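PDB 5GVJ: enoyl-[acyl-carrier-protein] reductase [FMN] from Thermotoga maritima, which probably reduces enoyl groups carried on acyl-carrier protein, using NADH and an FMN cofactor, in bacterial fatty-acid synthesis. Local coordinates for residues E14-M22 and E188-F196; G140-G148 and H229-P237. The protein carries 1 engineered substitution. All coordinates share one frame; numbering follows the deposited sequence.

Interaction 1 of 2, residues E14-M22 and E188-F196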
loop_
_atom_site.group_PDB
_atom_site.type_symbol
_atom_site.label_atom_id
_atom_site.label_comp_id
_atom_site.label_asym_id
_atom_site.label_seq_id
_atom_site.Cartn_x
_atom_site.Cartn_y
_atom_site.Cartn_z
ATOM N N GLU A 14 0.547 26.314 3.123
ATOM C CA GLU A 14 1.140 26.115 4.433
ATOM C C GLU A 14 1.384 24.636 4.719
ATOM O O GLU A 14 2.396 24.285 5.335
ATOM C CB GLU A 14 0.227 26.737 5.493
ATOM C CG GLU A 14 0.743 26.680 6.908
ATOM C CD GLU A 14 -0.186 27.366 7.904
ATOM O OE1 GLU A 14 -1.312 27.758 7.516
ATOM O OE2 GLU A 14 0.218 27.513 9.076
ATOM N N HIS A 15 0.471 23.756 4.295
ATOM C CA HIS A 15 0.590 22.360 4.686
ATOM C C HIS A 15 0.656 21.470 3.451
ATOM O O HIS A 15 -0.024 21.740 2.460
ATOM C CB HIS A 15 -0.590 21.889 5.559
ATOM C CG HIS A 15 -0.926 22.814 6.685
ATOM N ND1 HIS A 15 -0.046 23.091 7.705
ATOM C CD2 HIS A 15 -2.051 23.524 6.949
ATOM C CE1 HIS A 15 -0.610 23.937 8.551
ATOM N NE2 HIS A 15 -1.826 24.213 8.116
ATOM N N PRO A 16 1.445 20.383 3.495
ATOM C CA PRO A 16 1.613 19.503 2.322
ATOM C C PRO A 16 0.479 18.488 2.199
ATOM O O PRO A 16 0.698 17.275 2.164
ATOM C CB PRO A 16 2.961 18.834 2.618
ATOM C CG PRO A 16 2.900 18.662 4.147
ATOM C CD PRO A 16 2.258 19.945 4.642
ATOM N N ILE A 17 -0.753 18.993 2.155
ATOM C CA ILE A 17 -1.960 18.183 2.254
ATOM C C ILE A 17 -2.940 18.648 1.185
ATOM O O ILE A 17 -3.300 19.829 1.151
ATOM C CB ILE A 17 -2.583 18.287 3.657
ATOM C CG1 ILE A 17 -1.595 17.752 4.708
ATOM C CG2 ILE A 17 -3.903 17.534 3.721
ATOM C CD1 ILE A 17 -2.066 17.948 6.165
ATOM N N LEU A 18 -3.345 17.736 0.294
ATOM C CA LEU A 18 -4.360 18.022 -0.713
ATOM C C LEU A 18 -5.621 17.220 -0.420
ATOM O O LEU A 18 -5.550 16.119 0.123
ATOM C CB LEU A 18 -3.897 17.675 -2.143
ATOM C CG LEU A 18 -2.504 17.936 -2.717
ATOM C CD1 LEU A 18 -2.536 17.819 -4.256
ATOM C CD2 LEU A 18 -1.878 19.228 -2.266
ATOM N N MET A 19 -6.780 17.787 -0.766
ATOM C CA MET A 19 -8.016 17.017 -0.818
ATOM C C MET A 19 -8.121 16.350 -2.189
ATOM O O MET A 19 -7.294 16.571 -3.072
ATOM C CB MET A 19 -9.243 17.909 -0.531
ATOM C CG MET A 19 -9.657 18.799 -1.678
ATOM S SD MET A 19 -11.132 19.818 -1.335
ATOM C CE MET A 19 -12.379 18.927 -2.253
ATOM N N GLY A 20 -9.152 15.529 -2.372
ATOM C CA GLY A 20 -9.273 14.770 -3.608
ATOM C C GLY A 20 -9.747 15.509 -4.851
ATOM O O GLY A 20 -9.157 15.369 -5.929
ATOM N N GLY A 21 -10.819 16.281 -4.734
ATOM C CA GLY A 21 -11.378 16.917 -5.923
ATOM C C GLY A 21 -12.086 15.954 -6.857
ATOM O O GLY A 21 -11.948 16.061 -8.084
ATOM N N MET A 22 -12.832 15.007 -6.304
ATOM C CA MET A 22 -13.681 14.137 -7.098
ATOM C C MET A 22 -14.868 14.927 -7.657
ATOM O O MET A 22 -15.248 15.980 -7.136
ATOM C CB MET A 22 -14.159 12.973 -6.228
ATOM C CG MET A 22 -14.886 11.856 -6.941
ATOM S SD MET A 22 -15.205 10.511 -5.774
ATOM C CE MET A 22 -16.208 11.307 -4.513
ATOM N N GLU A 188 6.479 13.999 -0.991
ATOM C CA GLU A 188 6.634 15.257 -0.271
ATOM C C GLU A 188 5.300 15.954 -0.021
ATOM O O GLU A 188 5.287 17.101 0.436
ATOM C CB GLU A 188 7.614 16.161 -1.026
ATOM C CG GLU A 188 8.949 15.435 -1.161
ATOM C CD GLU A 188 9.973 16.180 -1.980
ATOM O OE1 GLU A 188 10.567 17.126 -1.440
ATOM O OE2 GLU A 188 10.190 15.805 -3.147
ATOM N N ALA A 189 4.186 15.287 -0.311
ATOM C CA ALA A 189 2.869 15.725 0.140
ATOM C C ALA A 189 1.939 14.523 0.048
ATOM O O ALA A 189 2.319 13.459 -0.451
ATOM C CB ALA A 189 2.344 16.917 -0.679
ATOM N N VAL A 190 0.720 14.683 0.564
ATOM C CA VAL A 190 -0.262 13.609 0.500
ATOM C C VAL A 190 -1.602 14.184 0.073
ATOM O O VAL A 190 -1.928 15.334 0.369
ATOM C CB VAL A 190 -0.403 12.853 1.844
ATOM C CG1 VAL A 190 0.878 12.057 2.149
ATOM C CG2 VAL A 190 -0.723 13.814 2.984
ATOM N N GLN A 191 -2.376 13.365 -0.624
ATOM C CA GLN A 191 -3.738 13.696 -1.009
ATOM C C GLN A 191 -4.659 12.697 -0.321
ATOM O O GLN A 191 -4.395 11.492 -0.352
ATOM C CB GLN A 191 -3.897 13.659 -2.532
ATOM C CG GLN A 191 -5.298 13.959 -3.006
ATOM C CD GLN A 191 -5.376 13.968 -4.513
ATOM O OE1 GLN A 191 -4.866 13.055 -5.168
ATOM N NE2 GLN A 191 -5.981 15.018 -5.075
ATOM N N MET A 192 -5.715 13.194 0.346
ATOM C CA MET A 192 -6.551 12.352 1.213
ATOM C C MET A 192 -8.014 12.546 0.845
ATOM O O MET A 192 -8.750 13.212 1.582
ATOM C CB MET A 192 -6.321 12.681 2.694
ATOM C CG MET A 192 -4.891 12.639 3.183
ATOM S SD MET A 192 -4.945 12.777 4.986
ATOM C CE MET A 192 -3.220 12.983 5.386
ATOM N N GLY A 193 -8.443 11.946 -0.260
ATOM C CA GLY A 193 -9.795 12.192 -0.734
ATOM C C GLY A 193 -10.881 11.793 0.249
ATOM O O GLY A 193 -11.716 12.623 0.635
ATOM N N THR A 194 -10.864 10.530 0.684
ATOM C CA THR A 194 -11.941 10.043 1.543
ATOM C C THR A 194 -11.944 10.765 2.888
ATOM O O THR A 194 -13.015 11.117 3.402
ATOM C CB THR A 194 -11.832 8.522 1.714
ATOM O OG1 THR A 194 -12.020 7.887 0.438
ATOM C CG2 THR A 194 -12.891 8.002 2.681
ATOM N N ARG A 195 -10.761 11.057 3.440
ATOM C CA ARG A 195 -10.692 11.739 4.731
ATOM C C ARG A 195 -11.382 13.104 4.687
ATOM O O ARG A 195 -12.074 13.490 5.642
ATOM C CB ARG A 195 -9.232 11.884 5.169
ATOM C CG ARG A 195 -9.023 12.695 6.454
ATOM C CD ARG A 195 -9.570 11.974 7.702
ATOM N NE ARG A 195 -10.956 12.332 8.012
ATOM C CZ ARG A 195 -11.596 11.981 9.130
ATOM N NH1 ARG A 195 -10.992 11.223 10.055
ATOM N NH2 ARG A 195 -12.857 12.375 9.317
ATOM N N PHE A 196 -11.212 13.859 3.598
ATOM C CA PHE A 196 -11.851 15.174 3.566
ATOM C C PHE A 196 -13.307 15.127 3.105
ATOM O O PHE A 196 -14.071 16.043 3.435
ATOM C CB PHE A 196 -11.040 16.144 2.696
ATOM C CG PHE A 196 -9.793 16.650 3.377
ATOM C CD1 PHE A 196 -9.881 17.529 4.446
ATOM C CD2 PHE A 196 -8.533 16.215 2.974
ATOM C CE1 PHE A 196 -8.739 17.996 5.090
ATOM C CE2 PHE A 196 -7.374 16.663 3.620
ATOM C CZ PHE A 196 -7.474 17.551 4.675
HETATM O O HOH W 1 -11.672 15.043 -0.726
HETATM O O HOH W 2 -6.941 15.899 -7.828
#

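Interaction 2 of 2, residues G140-G148 and H229-P237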
loop_
_atom_site.group_PDB
_atom_site.type_symbol
_atom_site.label_atom_id
_atom_site.label_comp_id
_atom_site.label_asym_id
_atom_site.label_seq_id
_atom_site.Cartn_x
_atom_site.Cartn_y
_atom_site.Cartn_z
ATOM N N GLY A 140 -2.301 5.163 -5.573
ATOM C CA GLY A 140 -2.426 3.725 -5.433
ATOM C C GLY A 140 -3.862 3.250 -5.555
ATOM O O GLY A 140 -4.829 3.988 -5.321
ATOM N N MET A 141 -3.998 1.977 -5.939
ATOM C CA MET A 141 -5.301 1.378 -6.228
ATOM C C MET A 141 -6.164 1.145 -4.990
ATOM O O MET A 141 -7.305 0.695 -5.148
ATOM C CB MET A 141 -5.106 0.057 -6.971
ATOM C CG MET A 141 -4.241 -0.926 -6.228
ATOM S SD MET A 141 -5.269 -2.083 -5.317
ATOM C CE MET A 141 -5.915 -3.065 -6.678
ATOM N N GLU A 142 -5.681 1.427 -3.777
ATOM C CA GLU A 142 -6.580 1.400 -2.627
ATOM C C GLU A 142 -7.493 2.615 -2.573
ATOM O O GLU A 142 -8.378 2.668 -1.713
ATOM C CB GLU A 142 -5.804 1.317 -1.304
ATOM C CG GLU A 142 -4.591 2.253 -1.196
ATOM C CD GLU A 142 -3.300 1.556 -1.612
ATOM O OE1 GLU A 142 -3.133 1.279 -2.817
ATOM O OE2 GLU A 142 -2.472 1.257 -0.726
ATOM N N SER A 143 -7.292 3.595 -3.444
ATOM C CA SER A 143 -8.160 4.758 -3.412
ATOM C C SER A 143 -9.533 4.398 -3.983
ATOM O O SER A 143 -9.730 3.339 -4.587
ATOM C CB SER A 143 -7.523 5.919 -4.173
ATOM O OG SER A 143 -7.281 5.574 -5.515
ATOM N N GLY A 144 -10.505 5.296 -3.756
ATOM C CA GLY A 144 -11.831 5.113 -4.306
ATOM C C GLY A 144 -11.935 5.586 -5.749
ATOM O O GLY A 144 -11.077 6.301 -6.272
ATOM N N GLY A 145 -13.010 5.164 -6.404
ATOM C CA GLY A 145 -13.241 5.582 -7.770
ATOM C C GLY A 145 -12.380 4.793 -8.735
ATOM O O GLY A 145 -11.894 3.700 -8.431
ATOM N N HIS A 146 -12.190 5.358 -9.922
ATOM C CA HIS A 146 -11.399 4.666 -10.931
ATOM C C HIS A 146 -9.946 4.547 -10.471
ATOM O O HIS A 146 -9.374 5.484 -9.910
ATOM C CB HIS A 146 -11.504 5.390 -12.274
ATOM C CG HIS A 146 -12.889 5.380 -12.852
ATOM N ND1 HIS A 146 -13.700 6.496 -12.870
ATOM C CD2 HIS A 146 -13.615 4.378 -13.406
ATOM C CE1 HIS A 146 -14.861 6.186 -13.420
ATOM N NE2 HIS A 146 -14.836 4.908 -13.755
ATOM N N ILE A 147 -9.355 3.372 -10.685
ATOM C CA ILE A 147 -8.064 3.041 -10.096
ATOM C C ILE A 147 -7.171 2.363 -11.123
ATOM O O ILE A 147 -7.636 1.799 -12.115
ATOM C CB ILE A 147 -8.214 2.116 -8.872
ATOM C CG1 ILE A 147 -9.069 0.902 -9.247
ATOM C CG2 ILE A 147 -8.776 2.878 -7.688
ATOM C CD1 ILE A 147 -8.965 -0.265 -8.278
ATOM N N GLY A 148 -5.871 2.407 -10.851
ATOM C CA GLY A 148 -4.890 1.620 -11.569
ATOM C C GLY A 148 -4.714 0.249 -10.952
ATOM O O GLY A 148 -5.626 -0.301 -10.332
ATOM N N HIS A 229 -12.548 -0.937 -17.021
ATOM C CA HIS A 229 -12.167 0.268 -16.291
ATOM C C HIS A 229 -12.527 0.144 -14.812
ATOM O O HIS A 229 -13.582 0.619 -14.388
ATOM C CB HIS A 229 -12.845 1.491 -16.897
ATOM C CG HIS A 229 -12.928 1.454 -18.390
ATOM N ND1 HIS A 229 -11.852 1.740 -19.202
ATOM C CD2 HIS A 229 -13.958 1.161 -19.219
ATOM C CE1 HIS A 229 -12.215 1.626 -20.467
ATOM N NE2 HIS A 229 -13.488 1.276 -20.505
ATOM N N PRO A 230 -11.640 -0.470 -14.031
ATOM C CA PRO A 230 -11.971 -0.782 -12.635
ATOM C C PRO A 230 -12.199 0.475 -11.807
ATOM O O PRO A 230 -11.605 1.527 -12.052
ATOM C CB PRO A 230 -10.741 -1.555 -12.146
ATOM C CG PRO A 230 -9.626 -1.034 -13.001
ATOM C CD PRO A 230 -10.238 -0.789 -14.352
ATOM N N ALA A 231 -13.081 0.354 -10.813
ATOM C CA ALA A 231 -13.377 1.447 -9.900
ATOM C C ALA A 231 -13.720 0.871 -8.534
ATOM O O ALA A 231 -14.433 -0.130 -8.442
ATOM C CB ALA A 231 -14.528 2.315 -10.416
ATOM N N ARG A 232 -13.206 1.500 -7.480
ATOM C CA ARG A 232 -13.410 1.021 -6.118
ATOM C C ARG A 232 -14.582 1.762 -5.490
ATOM O O ARG A 232 -14.583 2.997 -5.429
ATOM C CB ARG A 232 -12.159 1.203 -5.262
ATOM C CG ARG A 232 -12.326 0.690 -3.828
ATOM C CD ARG A 232 -11.025 0.785 -3.053
ATOM N NE ARG A 232 -9.935 0.081 -3.731
ATOM C CZ ARG A 232 -9.701 -1.222 -3.614
ATOM N NH1 ARG A 232 -10.485 -1.970 -2.848
ATOM N NH2 ARG A 232 -8.686 -1.777 -4.275
ATOM N N VAL A 233 -15.570 1.002 -5.015
ATOM C CA VAL A 233 -16.743 1.561 -4.363
ATOM C C VAL A 233 -17.088 0.727 -3.134
ATOM O O VAL A 233 -16.658 -0.419 -2.981
ATOM C CB VAL A 233 -17.969 1.636 -5.306
ATOM C CG1 VAL A 233 -17.709 2.595 -6.463
ATOM C CG2 VAL A 233 -18.342 0.250 -5.814
ATOM N N LEU A 234 -17.888 1.330 -2.263
ATOM C CA LEU A 234 -18.396 0.654 -1.077
ATOM C C LEU A 234 -19.225 -0.567 -1.469
ATOM O O LEU A 234 -19.854 -0.599 -2.529
ATOM C CB LEU A 234 -19.236 1.643 -0.262
ATOM C CG LEU A 234 -18.887 1.949 1.196
ATOM C CD1 LEU A 234 -17.431 1.681 1.490
ATOM C CD2 LEU A 234 -19.220 3.392 1.505
ATOM N N ARG A 235 -19.211 -1.591 -0.607
ATOM C CA ARG A 235 -19.961 -2.822 -0.854
ATOM C C ARG A 235 -21.461 -2.615 -0.655
ATOM O O ARG A 235 -22.048 -3.141 0.294
ATOM C CB ARG A 235 -19.461 -3.952 0.054
ATOM C CG ARG A 235 -18.105 -4.501 -0.358
ATOM C CD ARG A 235 -17.709 -5.759 0.422
ATOM N NE ARG A 235 -16.334 -6.144 0.111
ATOM C CZ ARG A 235 -16.001 -7.142 -0.702
ATOM N NH1 ARG A 235 -16.946 -7.860 -1.290
ATOM N NH2 ARG A 235 -14.723 -7.413 -0.934
ATOM N N THR A 236 -22.082 -1.872 -1.552
ATOM C CA THR A 236 -23.469 -1.434 -1.527
ATOM C C THR A 236 -24.327 -2.338 -2.413
ATOM O O THR A 236 -23.800 -3.106 -3.223
ATOM C CB THR A 236 -23.541 0.030 -1.998
ATOM O OG1 THR A 236 -24.639 0.702 -1.375
ATOM C CG2 THR A 236 -23.705 0.106 -3.488
ATOM N N PRO A 237 -25.662 -2.311 -2.265
ATOM C CA PRO A 237 -26.501 -3.119 -3.170
ATOM C C PRO A 237 -26.254 -2.843 -4.643
ATOM O O PRO A 237 -26.235 -3.777 -5.451
ATOM C CB PRO A 237 -27.928 -2.726 -2.761
ATOM C CG PRO A 237 -27.812 -2.343 -1.344
ATOM C CD PRO A 237 -26.463 -1.691 -1.193
#

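Interaction 1 of 2, residues E14-M22 and E188-F196
Ile17 and Leu18 run parallel to Val190 and Gln191, and along this buried pair of strands the backbones bond directly. Leu18 is bonded through both its N and its O. Its N donates to Val190 O at 2.8 Å. Leu18 O accepts from Met192 N at 2.9 Å. Val190 N reaches back to Pro16 O, and Ala189 CB sits against the same Pro16 oxygen at 3.3 Å.

The Phe196 ring closes the side of Ile17. CG2 of Ile17 meets the ring at its edge, 3.6 Å from Phe196 CE2. Ile17 CG1 stands beside the backbone N (chi1 -62°), which puts CG2 anti to that N and against the ring edge. The two side chains cross at about a right angle. Met19 CB lies 4.0 Å from Phe196 CD2. Leu298 of helix 290-309 also touches Ile17, and Val34 of helix 28-36 touches Phe196.

The pairing joins the first and last strands of a parallel eight-stranded TIM barrel. FMN is known to bind at Gly21, Gln191, Gly193 and Thr194, though none is bound in this chain.

Toward these residues the contact becomes partly exposed and water takes over. Gln191 stretches out with CG anti to its N (chi1 178°). Gln191 NE2 donates to Met19 O at 2.9 Å, with that oxygen close to the amide plane. A water takes a second bond from NE2 and donates to Gly20 O. Another water links Gly20 N to Gly193 O, although the two backbones come close here, CA to CA 3.9 Å. A leucine in place of Gln191 would probably leave Met19 O without its amide donor and the water without its link to the second strand.

Interaction 2 of 2, residues G140-G148 and H229-P237
Gly145 and Arg232 form a hydrogen-bonded pair of an antiparallel beta ladder. His146 and Ala231 form the non-hydrogen-bonded pair beside it. The strands belong to a small three-stranded sheet, separate from the parallel barrel, with strand 231-234 in the middle and strand 220-223 on its other side.

Backbone bonds set the register. Gly145 N donates to Arg232 O at 2.8 Å. Arg232 N returns to Gly145 O at 2.7 Å. Ile147 N makes a longer bond to Pro230 O. Gly145 has a positive phi (78°), a conformation that favours glycine. Next to it, Gly144 is part of the known FMN site; this chain holds no FMN.

Apolar side-chain contact is modest. Ile147 CG1 lies 4.2 Å from Pro230 CB, and Val222 touches both residues. A separate van der Waals contact brings His146 CD2 within 3.7 Å of Ala231 CB.

The polar side-chain contact is made by Arg232. Its chain starts out extended, CG anti to the backbone N, then bends at chi3 (-56°). Arg232 CD passes 3.2 Å from Ser143 O, and the guanidinium reaches the type I turn from Gly140 to Ser143. NH1 bonds Thr220 OG1 in strand 220-223. Met141 SD lies 3.6 Å from Arg232 NH2. The guanidinium grips a single oxygen side-on. Arg232 NE and NH2 both donate to Met141 O at 3.0 Å; NE comes in the carbonyl plane on a lone pair, NH2 from 39° above it.

How the interactions relate
From the N terminus the chain first lays down strand 17-18, then runs through six more barrel strands before strand 189-191 returns beside it. Interaction 1 thus closes a loop of 165 residues and, with it, the barrel. Residues 140-148 leave the end of barrel strand 136-139 inside that loop. Their partner, 229-237, comes only after residues 188-196. The two contacts therefore cross rather than nest. Interaction 2 closes 80 residues and adds strand 145-146, in the loop after strand 136-139, to the edge of strand 231-234. The contact centres are 18 Å apart and their nearest atoms about 5 Å, without touching. Both include residues of the FMN site.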